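Local coordinates for protein putative glycosyltransferase (GalT1) (PDB 4PHR) that binds UDP and probably acts as a glycosyltransferase, this chain being the GT-D-fold part of a longer protein, at residues V31-G35 and L60-L64. Sequence-based numbering, arbitrary orientation.
With UDP (uridine-5'-diphosphate), chain B.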
loop_
_atom_site.group_PDB
_atom_site.type_symbol
_atom_site.label_atom_id
_atom_site.label_comp_id
_atom_site.label_asym_id
_atom_site.label_seq_id
_atom_site.Cartn_x
_atom_site.Cartn_y
_atom_site.Cartn_z
ATOM N N VAL A 31 -6.028 7.006 2.875
ATOM C CA VAL A 31 -4.912 6.983 1.948
ATOM C C VAL A 31 -5.115 5.862 0.950
ATOM O O VAL A 31 -5.335 4.716 1.342
ATOM C CB VAL A 31 -3.565 6.733 2.666
ATOM C CG1 VAL A 31 -2.415 6.767 1.649
ATOM C CG2 VAL A 31 -3.340 7.760 3.758
ATOM N N VAL A 32 -5.042 6.197 -0.337
ATOM C CA VAL A 32 -5.040 5.189 -1.391
ATOM C C VAL A 32 -3.744 5.346 -2.185
ATOM O O VAL A 32 -3.350 6.464 -2.534
ATOM C CB VAL A 32 -6.294 5.318 -2.297
ATOM C CG1 VAL A 32 -6.362 6.679 -2.969
ATOM C CG2 VAL A 32 -6.328 4.217 -3.324
ATOM N N ARG A 33 -3.072 4.230 -2.458
ATOM C CA ARG A 33 -1.776 4.277 -3.144
ATOM C C ARG A 33 -1.851 3.589 -4.509
ATOM O O ARG A 33 -2.353 2.477 -4.628
ATOM C CB ARG A 33 -0.674 3.633 -2.291
ATOM C CG ARG A 33 -0.500 4.210 -0.868
ATOM C CD ARG A 33 0.521 3.385 -0.022
ATOM N NE ARG A 33 0.092 1.996 -0.064
ATOM C CZ ARG A 33 0.528 1.062 -0.905
ATOM N NH1 ARG A 33 1.578 1.273 -1.704
ATOM N NH2 ARG A 33 -0.074 -0.116 -0.910
ATOM N N PHE A 34 -1.376 4.258 -5.550
ATOM C CA PHE A 34 -1.298 3.631 -6.863
ATOM C C PHE A 34 0.141 3.222 -7.116
ATOM O O PHE A 34 1.040 4.057 -7.086
ATOM C CB PHE A 34 -1.812 4.572 -7.960
ATOM C CG PHE A 34 -3.300 4.713 -7.957
ATOM C CD1 PHE A 34 -3.930 5.532 -7.034
ATOM C CD2 PHE A 34 -4.073 3.985 -8.847
ATOM C CE1 PHE A 34 -5.311 5.633 -7.017
ATOM C CE2 PHE A 34 -5.442 4.089 -8.840
ATOM C CZ PHE A 34 -6.064 4.908 -7.922
ATOM N N GLY A 35 0.351 1.928 -7.350
ATOM C CA GLY A 35 1.664 1.410 -7.680
ATOM C C GLY A 35 1.695 0.911 -9.107
ATOM O O GLY A 35 0.733 1.083 -9.869
ATOM N N LEU A 60 -10.583 1.721 -10.322
ATOM C CA LEU A 60 -9.252 2.288 -10.112
ATOM C C LEU A 60 -9.096 3.602 -10.881
ATOM O O LEU A 60 -8.572 4.586 -10.350
ATOM C CB LEU A 60 -8.165 1.291 -10.515
ATOM C CG LEU A 60 -7.991 0.090 -9.577
ATOM C CD1 LEU A 60 -6.975 -0.889 -10.152
ATOM C CD2 LEU A 60 -7.582 0.531 -8.177
ATOM N N GLN A 61 -9.559 3.624 -12.129
ATOM C CA GLN A 61 -9.484 4.846 -12.933
ATOM C C GLN A 61 -10.299 5.977 -12.303
ATOM O O GLN A 61 -9.865 7.130 -12.267
ATOM C CB GLN A 61 -9.960 4.574 -14.363
ATOM C CG GLN A 61 -8.998 3.719 -15.168
ATOM C CD GLN A 61 -9.629 3.120 -16.416
ATOM O OE1 GLN A 61 -10.848 3.141 -16.583
ATOM N NE2 GLN A 61 -8.798 2.577 -17.294
ATOM N N GLN A 62 -11.482 5.645 -11.800
ATOM C CA GLN A 62 -12.319 6.636 -11.134
ATOM C C GLN A 62 -11.647 7.186 -9.878
ATOM O O GLN A 62 -11.649 8.388 -9.624
ATOM C CB GLN A 62 -13.669 6.021 -10.768
ATOM C CG GLN A 62 -14.529 5.665 -11.959
ATOM C CD GLN A 62 -15.760 4.895 -11.562
ATOM O OE1 GLN A 62 -15.784 4.210 -10.533
ATOM N NE2 GLN A 62 -16.801 5.005 -12.372
ATOM N N ILE A 63 -11.064 6.296 -9.085
ATOM C CA ILE A 63 -10.438 6.708 -7.839
ATOM C C ILE A 63 -9.245 7.631 -8.105
ATOM O O ILE A 63 -9.055 8.633 -7.412
ATOM C CB ILE A 63 -10.034 5.483 -6.986
ATOM C CG1 ILE A 63 -11.292 4.696 -6.585
ATOM C CG2 ILE A 63 -9.248 5.919 -5.759
ATOM C CD1 ILE A 63 -11.021 3.256 -6.225
ATOM N N LEU A 64 -8.485 7.332 -9.152
ATOM C CA LEU A 64 -7.318 8.141 -9.486
ATOM C C LEU A 64 -7.705 9.585 -9.829
ATOM O O LEU A 64 -6.899 10.502 -9.678
ATOM C CB LEU A 64 -6.549 7.505 -10.645
ATOM C CG LEU A 64 -5.278 8.221 -11.096
ATOM C CD1 LEU A 64 -4.282 8.299 -9.942
ATOM C CD2 LEU A 64 -4.676 7.509 -12.290
HETATM N N1 UDP B . -2.823 -9.066 -1.225
HETATM C C2 UDP B . -3.794 -9.942 -0.804
HETATM N N3 UDP B . -4.777 -10.343 -1.677
HETATM C C4 UDP B . -4.804 -9.870 -2.967
HETATM C C5 UDP B . -3.824 -8.976 -3.397
HETATM C C6 UDP B . -2.762 -8.706 -2.540
HETATM O O2 UDP B . -3.776 -10.395 0.340
HETATM O O4 UDP B . -5.726 -10.238 -3.703
HETATM C "C1'" UDP B . -1.831 -8.590 -0.249
HETATM C "C2'" UDP B . -0.425 -9.127 -0.290
HETATM O "O2'" UDP B . -0.353 -10.383 0.352
HETATM C "C3'" UDP B . 0.309 -8.049 0.475
HETATM C "C4'" UDP B . -0.438 -6.786 0.082
HETATM O "O4'" UDP B . -1.676 -7.208 -0.497
HETATM O "O3'" UDP B . 0.153 -8.250 1.863
HETATM C "C5'" UDP B . 0.356 -5.936 -0.903
HETATM O "O5'" UDP B . -0.438 -4.819 -1.281
HETATM P PA UDP B . 0.074 -3.724 -2.344
HETATM O O1A UDP B . 0.212 -4.354 -3.672
HETATM O O2A UDP B . -0.874 -2.588 -2.250
HETATM O O3A UDP B . 1.542 -3.370 -1.759
HETATM P PB UDP B . 2.655 -2.247 -2.156
HETATM O O1B UDP B . 3.731 -2.988 -2.876
HETATM O O2B UDP B . 3.113 -1.740 -0.840
HETATM O O3B UDP B . 2.014 -1.209 -3.024
#
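Phe-34 puts its ring against one side of helix 54-64, where it meets Leu-60, Ile-63 and Leu-64. Leu-64 CD1 sits over one ring face in a CH-pi contact, 4.0 Å from the centroid of the Phe-34 ring and 11° off its normal. The ring tip points into the helix backbone: Phe-34 CZ is 3.5 Å from Leu-60 O and 3.6 Å from Leu-64 N. These two backbone atoms already pair with each other, Leu-64 N donating to Leu-60 O at 3.0 Å, so the ring edge abuts a closed helical turn. Ile-63 CG2 lies near the ring plane, 4.0 Å from Phe-34 CZ. Ile-63 CG2 also touches Val-32 CG1 at 4.1 Å, which extends the apolar patch back onto strand 30-33. In the GT-D fold this strand pairs in parallel with strand 72-76, and on its other edge Val-31 makes backbone hydrogen bonds to Ala-223 and Asp-225. Between Val-32 and Phe-34, Arg-33 reaches away from the helix to the UDP diphosphate. Arg-33 NH1 donates to UDP O3B at 2.8 Å, and Arg-33 NH2 forms a salt bridge with Asp-225. The side chains that meet are all apolar and buried, so the contact is hydrophobic core, while Arg-33, turned the other way, supplies charge that helps hold the diphosphate.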